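Local atomic coordinates of complement factor MASP-3 (PDB entry 3DEM), a protein that acts as a serine protease of the complement lectin pathway, its CUB1-EGF-CUB2 region carrying interaction sites for mannan-binding lectin and ficolins. Residues V177-D182 / G270-Y275; L207-I212 / K244-I249; Y56-V61 / S96-S101. One frame throughout, in Å; residues are numbered along the deposited sequence.

From the N terminus, the chain first builds a CUB domain, where contact 3 closes a loop of 34 residues by pairing Y56-V61 with S96-S101 beside a calcium ion, joining the neighbouring strands 58-62 and 94-101 of one sheet. It then passes through the EGF-like domain and enters the second CUB domain. There V177-D182 opens contact 1, which is completed only at G270-Y275, joining strand 175-179 to 272-277, so that the whole of contact 2 (L207-I212 with K244-I249) falls within the span. Contacts 1 and 2 share one antiparallel sheet, strands 272-277 and 205-209 being neighbours, and their centres lie about 10 Å apart. Contact 3 is complete before either begins, about 66 Å from contact 1 between centres.

Contact 1: V177-D182 / G270-Y275; sequences VITSPD and GWRLSY
Strands 177-179 and 272-275 run antiparallel at the edge of a sheet in the second CUB domain, and their two faces are chemically quite different. The backbone register is fixed by the pair Ile-178 and Leu-273, with Ile-178 N to Leu-273 O at 2.9 Å and Leu-273 N to Ile-178 O at 2.8 Å, both nearly straight. Where the strand ends, Ser-180 N reaches Trp-271 O at 3.1 Å, while Ser-180 OG, turned back between its own N and carbonyl carbon (chi1 54°), accepts the backbone N-H of Trp-271.

Arg-272 can be followed along the outer face. Its CB lies beside Thr-179 CG2 at 3.9 Å, and CG, anti to the backbone N (chi1 163°), touches both that methyl and Val-177 CG1. The extended chain then carries the guanidinium beneath Val-177, whose CG1 sits over the centre of the group, 3.8 Å from CZ. NE at this end forms a salt bridge with Glu-210.

On the inner face Ile-178 spreads its branches: CB against Leu-273 CD1, CG2 against Trp-271 CH2 at 4.0 Å, and CD1 beside Tyr-275 CD2 at 4.2 Å. The indole lies flat under the Ser-180 backbone N, and Ser-180 CB makes a CH-pi contact over its five-membered ring, 21° off the normal. Tyr-195 and Phe-260 meet the indole from the opposing sheet.

One ladder thus separates two environments: a largely apolar, aromatic-rich interior, and an outer side where an aliphatic methyl covers a guanidinium whose pairing with Glu-210 would be expected to favour the charged form of both.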
loop_
_atom_site.group_PDB
_atom_site.type_symbol
_atom_site.label_atom_id
_atom_site.label_comp_id
_atom_site.label_asym_id
_atom_site.label_seq_id
_atom_site.Cartn_x
_atom_site.Cartn_y
_atom_site.Cartn_z
ATOM N N VAL A 177 49.749 -14.516 -2.476
ATOM C CA VAL A 177 49.055 -13.375 -1.891
ATOM C C VAL A 177 47.716 -13.815 -1.310
ATOM O O VAL A 177 46.967 -14.577 -1.930
ATOM C CB VAL A 177 48.805 -12.259 -2.929
ATOM C CG1 VAL A 177 48.030 -11.108 -2.297
ATOM C CG2 VAL A 177 50.124 -11.770 -3.520
ATOM N N ILE A 178 47.419 -13.327 -0.113
ATOM C CA ILE A 178 46.191 -13.677 0.571
ATOM C C ILE A 178 45.563 -12.380 1.065
ATOM O O ILE A 178 46.271 -11.490 1.543
ATOM C CB ILE A 178 46.478 -14.623 1.757
ATOM C CG1 ILE A 178 47.336 -15.808 1.298
ATOM C CG2 ILE A 178 45.179 -15.101 2.413
ATOM C CD1 ILE A 178 47.547 -16.888 2.361
ATOM N N THR A 179 44.247 -12.255 0.920
ATOM C CA THR A 179 43.554 -11.041 1.349
ATOM C C THR A 179 42.221 -11.376 2.008
ATOM O O THR A 179 41.699 -12.484 1.856
ATOM C CB THR A 179 43.261 -10.067 0.169
ATOM O OG1 THR A 179 42.142 -10.546 -0.594
ATOM C CG2 THR A 179 44.485 -9.871 -0.753
ATOM N N SER A 180 41.678 -10.410 2.746
ATOM C CA SER A 180 40.294 -10.471 3.176
ATOM C C SER A 180 39.393 -10.458 1.937
ATOM O O SER A 180 39.787 -9.963 0.886
ATOM C CB SER A 180 39.980 -9.282 4.085
ATOM O OG SER A 180 40.318 -8.057 3.451
ATOM N N PRO A 181 38.182 -11.025 2.047
ATOM C CA PRO A 181 37.316 -11.094 0.865
ATOM C C PRO A 181 36.982 -9.714 0.299
ATOM O O PRO A 181 36.632 -8.803 1.051
ATOM C CB PRO A 181 36.051 -11.785 1.394
ATOM C CG PRO A 181 36.493 -12.496 2.634
ATOM C CD PRO A 181 37.556 -11.641 3.230
ATOM N N ASP A 182 37.112 -9.572 -1.017
ATOM C CA ASP A 182 36.797 -8.322 -1.722
ATOM C C ASP A 182 37.765 -7.159 -1.415
ATOM O O ASP A 182 37.506 -6.019 -1.797
ATOM C CB ASP A 182 35.338 -7.903 -1.464
ATOM C CG ASP A 182 34.713 -7.190 -2.657
ATOM O OD1 ASP A 182 35.320 -7.198 -3.754
ATOM O OD2 ASP A 182 33.609 -6.617 -2.504
ATOM N N GLY A 270 39.776 -4.138 5.429
ATOM C CA GLY A 270 40.449 -5.422 5.539
ATOM C C GLY A 270 41.964 -5.374 5.450
ATOM O O GLY A 270 42.608 -4.460 5.974
ATOM N N TRP A 271 42.534 -6.364 4.768
ATOM C CA TRP A 271 43.967 -6.614 4.843
ATOM C C TRP A 271 44.466 -7.446 3.672
ATOM O O TRP A 271 43.699 -8.135 2.996
ATOM C CB TRP A 271 44.305 -7.343 6.150
ATOM C CG TRP A 271 43.505 -8.609 6.348
ATOM C CD1 TRP A 271 42.307 -8.729 6.997
ATOM C CD2 TRP A 271 43.847 -9.927 5.891
ATOM N NE1 TRP A 271 41.881 -10.043 6.972
ATOM C CE2 TRP A 271 42.807 -10.797 6.298
ATOM C CE3 TRP A 271 44.923 -10.455 5.168
ATOM C CZ2 TRP A 271 42.815 -12.163 6.008
ATOM C CZ3 TRP A 271 44.934 -11.816 4.887
ATOM C CH2 TRP A 271 43.885 -12.654 5.305
ATOM N N ARG A 272 45.769 -7.375 3.453
ATOM C CA ARG A 272 46.435 -8.135 2.412
ATOM C C ARG A 272 47.800 -8.564 2.930
ATOM O O ARG A 272 48.488 -7.802 3.603
ATOM C CB ARG A 272 46.605 -7.282 1.152
ATOM C CG ARG A 272 47.624 -7.827 0.165
ATOM C CD ARG A 272 47.836 -6.892 -1.010
ATOM N NE ARG A 272 49.001 -7.292 -1.797
ATOM C CZ ARG A 272 48.983 -7.563 -3.102
ATOM N NH1 ARG A 272 47.856 -7.464 -3.803
ATOM N NH2 ARG A 272 50.103 -7.917 -3.717
ATOM N N LEU A 273 48.194 -9.789 2.622
ATOM C CA LEU A 273 49.536 -10.215 2.951
ATOM C C LEU A 273 50.136 -10.985 1.792
ATOM O O LEU A 273 49.417 -11.521 0.937
ATOM C CB LEU A 273 49.560 -11.045 4.246
ATOM C CG LEU A 273 48.917 -12.432 4.296
ATOM C CD1 LEU A 273 49.844 -13.490 3.677
ATOM C CD2 LEU A 273 48.576 -12.788 5.731
ATOM N N SER A 274 51.458 -11.015 1.750
ATOM C CA SER A 274 52.152 -11.904 0.849
ATOM C C SER A 274 52.977 -12.856 1.697
ATOM O O SER A 274 53.444 -12.493 2.775
ATOM C CB SER A 274 53.049 -11.123 -0.115
ATOM O OG SER A 274 54.062 -10.430 0.590
ATOM N N TYR A 275 53.145 -14.079 1.216
ATOM C CA TYR A 275 53.975 -15.041 1.914
ATOM C C TYR A 275 55.045 -15.572 0.992
ATOM O O TYR A 275 54.885 -15.559 -0.225
ATOM C CB TYR A 275 53.135 -16.201 2.459
ATOM C CG TYR A 275 52.702 -17.201 1.410
ATOM C CD1 TYR A 275 53.565 -18.211 0.979
ATOM C CD2 TYR A 275 51.435 -17.146 0.852
ATOM C CE1 TYR A 275 53.178 -19.129 0.016
ATOM C CE2 TYR A 275 51.036 -18.058 -0.108
ATOM C CZ TYR A 275 51.913 -19.046 -0.522
ATOM O OH TYR A 275 51.525 -19.956 -1.475
#

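Contact 2: L207-I212 / K244-I249; sequences LQFEDI and KAPEPI
A single ordered water is gripped by two hydrogen bonds, one to each segment: it accepts the N-H of Phe-209, with N 2.7 Å from the water oxygen, and donates to Pro-246 O at 3.0 Å. It bridges the two backbones where they diverge, and lies at the edge of the Phe-209 ring, in its plane. Direct pairing takes over at Leu-207 and Ile-249, an antiparallel hydrogen-bonded pair. Leu-207 N reaches Ile-249 O at 2.7 Å and 169°, while the return bond from Ile-249 N, 2.9 Å long, arrives on a lone pair of Leu-207 O.

Beyond the water, contact is made by side chains. The backbone of Phe-209 brings its CB to 3.6 Å from Ala-245 CB; with CG anti to the carbonyl carbon (chi1 -73°), the ring then crosses Pro-246 obliquely. CD of the proline stands over one face, near the rim, in a CH-pi contact, and its CG comes to 3.5 Å from Phe-209 CE2. Pro-248 CB rests near Leu-207 O, and CB of Leu-207 packs on CB of Ile-249 at 4.2 Å.

No helix is present in this all-beta chain. Strand 205-209 is flanked in its sheet by 272-277 and by the short outermost strand 249-250, and the opposing sheet of the CUB sandwich closes the interior, with Ile-228 and Ile-230 of strand 227-232 and Leu-237 of strand 235-240 beneath Phe-209, Leu-207 and Ile-249.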
loop_
_atom_site.group_PDB
_atom_site.type_symbol
_atom_site.label_atom_id
_atom_site.label_comp_id
_atom_site.label_asym_id
_atom_site.label_seq_id
_atom_site.Cartn_x
_atom_site.Cartn_y
_atom_site.Cartn_z
ATOM N N LEU A 207 55.662 -14.285 6.516
ATOM C CA LEU A 207 54.444 -13.538 6.228
ATOM C C LEU A 207 54.733 -12.056 6.292
ATOM O O LEU A 207 55.490 -11.595 7.143
ATOM C CB LEU A 207 53.341 -13.870 7.231
ATOM C CG LEU A 207 52.886 -15.324 7.356
ATOM C CD1 LEU A 207 51.939 -15.477 8.537
ATOM C CD2 LEU A 207 52.224 -15.800 6.070
ATOM N N GLN A 208 54.106 -11.308 5.396
ATOM C CA GLN A 208 54.358 -9.887 5.295
ATOM C C GLN A 208 53.116 -9.124 4.832
ATOM O O GLN A 208 52.675 -9.276 3.697
ATOM C CB GLN A 208 55.516 -9.664 4.336
ATOM C CG GLN A 208 55.765 -8.232 4.019
ATOM C CD GLN A 208 57.182 -8.001 3.575
ATOM O OE1 GLN A 208 57.766 -8.831 2.857
ATOM N NE2 GLN A 208 57.765 -6.871 4.009
ATOM N N PHE A 209 52.547 -8.315 5.717
ATOM C CA PHE A 209 51.382 -7.512 5.367
ATOM C C PHE A 209 51.777 -6.338 4.481
ATOM O O PHE A 209 52.887 -5.793 4.587
ATOM C CB PHE A 209 50.641 -7.037 6.625
ATOM C CG PHE A 209 49.881 -8.132 7.317
ATOM C CD1 PHE A 209 48.551 -8.374 6.996
ATOM C CD2 PHE A 209 50.500 -8.942 8.262
ATOM C CE1 PHE A 209 47.840 -9.399 7.620
ATOM C CE2 PHE A 209 49.799 -9.969 8.890
ATOM C CZ PHE A 209 48.467 -10.195 8.566
ATOM N N GLU A 210 50.873 -5.962 3.587
ATOM C CA GLU A 210 51.127 -4.834 2.700
ATOM C C GLU A 210 49.850 -4.080 2.340
ATOM O O GLU A 210 48.742 -4.576 2.549
ATOM C CB GLU A 210 51.867 -5.306 1.442
ATOM C CG GLU A 210 51.188 -6.457 0.747
ATOM C CD GLU A 210 52.109 -7.247 -0.187
ATOM O OE1 GLU A 210 53.349 -7.230 -0.004
ATOM O OE2 GLU A 210 51.581 -7.906 -1.106
ATOM N N ASP A 211 50.028 -2.878 1.803
ATOM C CA ASP A 211 48.928 -1.965 1.464
ATOM C C ASP A 211 48.033 -1.654 2.669
ATOM O O ASP A 211 48.498 -1.657 3.807
ATOM C CB ASP A 211 48.113 -2.510 0.291
ATOM C CG ASP A 211 48.959 -2.741 -0.949
ATOM O OD1 ASP A 211 49.987 -2.049 -1.126
ATOM O OD2 ASP A 211 48.586 -3.621 -1.753
ATOM N N ILE A 212 46.754 -1.388 2.412
ATOM C CA ILE A 212 45.802 -1.023 3.466
ATOM C C ILE A 212 45.627 -2.132 4.499
ATOM O O ILE A 212 45.490 -3.302 4.149
ATOM C CB ILE A 212 44.408 -0.658 2.882
ATOM C CG1 ILE A 212 44.451 0.700 2.184
ATOM C CG2 ILE A 212 43.357 -0.622 3.970
ATOM C CD1 ILE A 212 43.327 0.898 1.178
ATOM N N LYS A 244 47.035 -0.655 12.075
ATOM C CA LYS A 244 48.459 -0.906 11.928
ATOM C C LYS A 244 48.686 -2.409 11.856
ATOM O O LYS A 244 48.349 -3.141 12.786
ATOM C CB LYS A 244 49.207 -0.321 13.124
ATOM C CG LYS A 244 50.720 -0.455 13.059
ATOM C CD LYS A 244 51.364 0.832 12.576
ATOM C CE LYS A 244 52.869 0.822 12.820
ATOM N NZ LYS A 244 53.520 -0.316 12.109
ATOM N N ALA A 245 49.252 -2.863 10.747
ATOM C CA ALA A 245 49.496 -4.286 10.542
ATOM C C ALA A 245 50.598 -4.787 11.472
ATOM O O ALA A 245 51.495 -4.033 11.832
ATOM C CB ALA A 245 49.864 -4.556 9.092
ATOM N N PRO A 246 50.521 -6.069 11.877
ATOM C CA PRO A 246 51.622 -6.618 12.660
ATOM C C PRO A 246 52.903 -6.611 11.840
ATOM O O PRO A 246 52.855 -6.590 10.610
ATOM C CB PRO A 246 51.180 -8.057 12.953
ATOM C CG PRO A 246 50.051 -8.340 12.027
ATOM C CD PRO A 246 49.435 -7.040 11.655
ATOM N N GLU A 247 54.042 -6.601 12.523
ATOM C CA GLU A 247 55.332 -6.688 11.860
ATOM C C GLU A 247 55.439 -8.017 11.115
ATOM O O GLU A 247 54.724 -8.966 11.432
ATOM C CB GLU A 247 56.457 -6.562 12.892
ATOM C CG GLU A 247 56.405 -5.275 13.692
ATOM C CD GLU A 247 56.641 -4.057 12.826
ATOM O OE1 GLU A 247 57.641 -4.050 12.076
ATOM O OE2 GLU A 247 55.831 -3.104 12.890
ATOM N N PRO A 248 56.324 -8.085 10.110
ATOM C CA PRO A 248 56.521 -9.319 9.360
ATOM C C PRO A 248 56.763 -10.511 10.281
ATOM O O PRO A 248 57.453 -10.387 11.294
ATOM C CB PRO A 248 57.775 -9.027 8.533
ATOM C CG PRO A 248 57.762 -7.555 8.351
ATOM C CD PRO A 248 57.189 -6.996 9.622
ATOM N N ILE A 249 56.193 -11.655 9.922
ATOM C CA ILE A 249 56.301 -12.851 10.744
ATOM C C ILE A 249 57.130 -13.932 10.058
ATOM O O ILE A 249 56.749 -14.441 8.999
ATOM C CB ILE A 249 54.907 -13.403 11.092
ATOM C CG1 ILE A 249 54.155 -12.392 11.962
ATOM C CG2 ILE A 249 55.010 -14.762 11.786
ATOM C CD1 ILE A 249 52.658 -12.650 12.054
HETATM O O HOH W 1 53.879 -7.495 7.961
#

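Contact 3: Y56-V61 / S96-S101; sequences YDYVKV and SITFRS. With CA (calcium ion), chain E.
The calcium site of the first CUB domain lies at one end of this strand pair. Asp-57 chelates the ion through both carboxylate oxygens, OD1 and OD2 each 2.5 Å from the calcium. Two waters and ligands from Glu-49, Asp-102 and Ser-104 complete seven donor atoms. Ser-101 acts from the second shell, its OG 2.5 Å from a metal-bound water and hydrogen-bonded to Pro-22 O, and the Tyr-21 hydroxyl is hydrogen-bonded to Asp-57 OD2.

Behind the ion the ladder is regular. Tyr-58 and Arg-100 exchange two backbone hydrogen bonds, as do Lys-60 and Thr-98, with Lys-60 N to Thr-98 O the tightest at 2.8 Å. Across one face Tyr-58, with CG in the crowded position between N and carbonyl carbon (chi1 62°), lays its ring against Arg-100. CB of the arginine stands over one face, 3.4 Å from Tyr-58 CZ, and CD comes equally near CE2. A bend at chi2 (-123°) then turns the chain, so that NH1 makes a weak hydrogen bond to Tyr-56 O at 2.8 Å. The guanidinium and the ring are inclined by 47°. The opposite face is hydrocarbon: Val-59 CG2 meets the edge of the Phe-99 ring at CD1, 4.0 Å away, and Val-59 CG1 lies beside Ile-97 CG2, over Leu-41 and Phe-43 of the other sheet.

An acidic cluster holding calcium at the tip of a two-sheet beta sandwich is characteristic of calcium-binding CUB domains, in which such sites are thought to serve recognition of collagen-like partners, consistent with lectin and ficolin binding here.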
loop_
_atom_site.group_PDB
_atom_site.type_symbol
_atom_site.label_atom_id
_atom_site.label_comp_id
_atom_site.label_asym_id
_atom_site.label_seq_id
_atom_site.Cartn_x
_atom_site.Cartn_y
_atom_site.Cartn_z
ATOM N N TYR A 56 -14.436 22.525 25.047
ATOM C CA TYR A 56 -15.848 22.181 25.187
ATOM C C TYR A 56 -16.192 20.901 24.429
ATOM O O TYR A 56 -16.154 19.809 24.998
ATOM C CB TYR A 56 -16.744 23.352 24.762
ATOM C CG TYR A 56 -16.533 24.609 25.588
ATOM C CD1 TYR A 56 -16.906 25.861 25.106
ATOM C CD2 TYR A 56 -15.946 24.543 26.849
ATOM C CE1 TYR A 56 -16.711 27.009 25.864
ATOM C CE2 TYR A 56 -15.744 25.684 27.609
ATOM C CZ TYR A 56 -16.126 26.913 27.113
ATOM O OH TYR A 56 -15.922 28.045 27.884
ATOM N N ASP A 57 -16.529 21.027 23.150
ATOM C CA ASP A 57 -16.783 19.854 22.319
ATOM C C ASP A 57 -15.530 19.528 21.514
ATOM O O ASP A 57 -14.824 20.430 21.063
ATOM C CB ASP A 57 -17.971 20.091 21.387
ATOM C CG ASP A 57 -19.267 20.325 22.141
ATOM O OD1 ASP A 57 -19.256 20.254 23.387
ATOM O OD2 ASP A 57 -20.300 20.584 21.490
ATOM N N TYR A 58 -15.244 18.244 21.334
ATOM C CA TYR A 58 -14.037 17.868 20.612
ATOM C C TYR A 58 -13.996 16.435 20.096
ATOM O O TYR A 58 -14.701 15.549 20.586
ATOM C CB TYR A 58 -12.799 18.131 21.470
ATOM C CG TYR A 58 -12.740 17.330 22.749
ATOM C CD1 TYR A 58 -12.295 16.013 22.746
ATOM C CD2 TYR A 58 -13.110 17.894 23.965
ATOM C CE1 TYR A 58 -12.229 15.275 23.914
ATOM C CE2 TYR A 58 -13.042 17.168 25.140
ATOM C CZ TYR A 58 -12.600 15.859 25.104
ATOM O OH TYR A 58 -12.533 15.128 26.264
ATOM N N VAL A 59 -13.170 16.238 19.075
ATOM C CA VAL A 59 -12.767 14.914 18.644
ATOM C C VAL A 59 -11.269 14.810 18.891
ATOM O O VAL A 59 -10.475 15.528 18.283
ATOM C CB VAL A 59 -13.086 14.652 17.153
ATOM C CG1 VAL A 59 -12.461 13.341 16.699
ATOM C CG2 VAL A 59 -14.597 14.638 16.914
ATOM N N LYS A 60 -10.892 13.931 19.808
ATOM C CA LYS A 60 -9.505 13.777 20.218
ATOM C C LYS A 60 -8.945 12.483 19.632
ATOM O O LYS A 60 -9.525 11.406 19.809
ATOM C CB LYS A 60 -9.434 13.745 21.744
ATOM C CG LYS A 60 -8.041 13.756 22.339
ATOM C CD LYS A 60 -8.126 13.671 23.861
ATOM C CE LYS A 60 -6.783 13.943 24.521
ATOM N NZ LYS A 60 -6.880 14.018 26.016
ATOM N N VAL A 61 -7.827 12.588 18.925
ATOM C CA VAL A 61 -7.179 11.420 18.334
ATOM C C VAL A 61 -5.828 11.204 18.995
ATOM O O VAL A 61 -4.969 12.090 18.967
ATOM C CB VAL A 61 -6.973 11.593 16.814
ATOM C CG1 VAL A 61 -6.319 10.354 16.218
ATOM C CG2 VAL A 61 -8.304 11.895 16.123
ATOM N N SER A 96 -6.706 5.712 19.350
ATOM C CA SER A 96 -7.898 5.907 20.161
ATOM C C SER A 96 -8.553 7.228 19.783
ATOM O O SER A 96 -7.874 8.243 19.607
ATOM C CB SER A 96 -7.545 5.884 21.654
ATOM O OG SER A 96 -8.712 5.910 22.457
ATOM N N ILE A 97 -9.871 7.203 19.639
ATOM C CA ILE A 97 -10.633 8.379 19.244
ATOM C C ILE A 97 -11.737 8.633 20.258
ATOM O O ILE A 97 -12.524 7.736 20.562
ATOM C CB ILE A 97 -11.275 8.187 17.849
ATOM C CG1 ILE A 97 -10.196 7.952 16.787
ATOM C CG2 ILE A 97 -12.141 9.388 17.471
ATOM C CD1 ILE A 97 -10.745 7.466 15.469
ATOM N N THR A 98 -11.791 9.852 20.782
ATOM C CA THR A 98 -12.848 10.237 21.708
ATOM C C THR A 98 -13.636 11.433 21.180
ATOM O O THR A 98 -13.061 12.475 20.860
ATOM C CB THR A 98 -12.281 10.569 23.109
ATOM O OG1 THR A 98 -11.687 9.394 23.671
ATOM C CG2 THR A 98 -13.383 11.073 24.047
ATOM N N PHE A 99 -14.949 11.268 21.071
ATOM C CA PHE A 99 -15.831 12.396 20.822
ATOM C C PHE A 99 -16.471 12.816 22.137
ATOM O O PHE A 99 -17.090 12.001 22.819
ATOM C CB PHE A 99 -16.916 12.042 19.803
ATOM C CG PHE A 99 -18.047 13.038 19.753
ATOM C CD1 PHE A 99 -17.890 14.259 19.112
ATOM C CD2 PHE A 99 -19.267 12.754 20.348
ATOM C CE1 PHE A 99 -18.927 15.178 19.071
ATOM C CE2 PHE A 99 -20.312 13.669 20.309
ATOM C CZ PHE A 99 -20.139 14.880 19.667
ATOM N N ARG A 100 -16.306 14.080 22.505
ATOM C CA ARG A 100 -16.926 14.588 23.715
ATOM C C ARG A 100 -17.825 15.772 23.419
ATOM O O ARG A 100 -17.471 16.662 22.648
ATOM C CB ARG A 100 -15.880 15.003 24.749
ATOM C CG ARG A 100 -16.498 15.370 26.094
ATOM C CD ARG A 100 -16.130 16.783 26.508
ATOM N NE ARG A 100 -16.807 17.191 27.733
ATOM C CZ ARG A 100 -16.662 18.385 28.298
ATOM N NH1 ARG A 100 -15.865 19.288 27.745
ATOM N NH2 ARG A 100 -17.315 18.677 29.415
ATOM N N SER A 101 -18.985 15.773 24.061
ATOM C CA SER A 101 -19.948 16.846 23.949
ATOM C C SER A 101 -20.252 17.305 25.371
ATOM O O SER A 101 -20.638 16.496 26.214
ATOM C CB SER A 101 -21.212 16.316 23.270
ATOM O OG SER A 101 -22.188 17.326 23.111
HETATM CA CA CA E . -21.326 21.728 23.492
HETATM O O HOH W 2 -22.637 19.597 24.171
HETATM O O HOH W 3 -22.698 22.390 21.817
#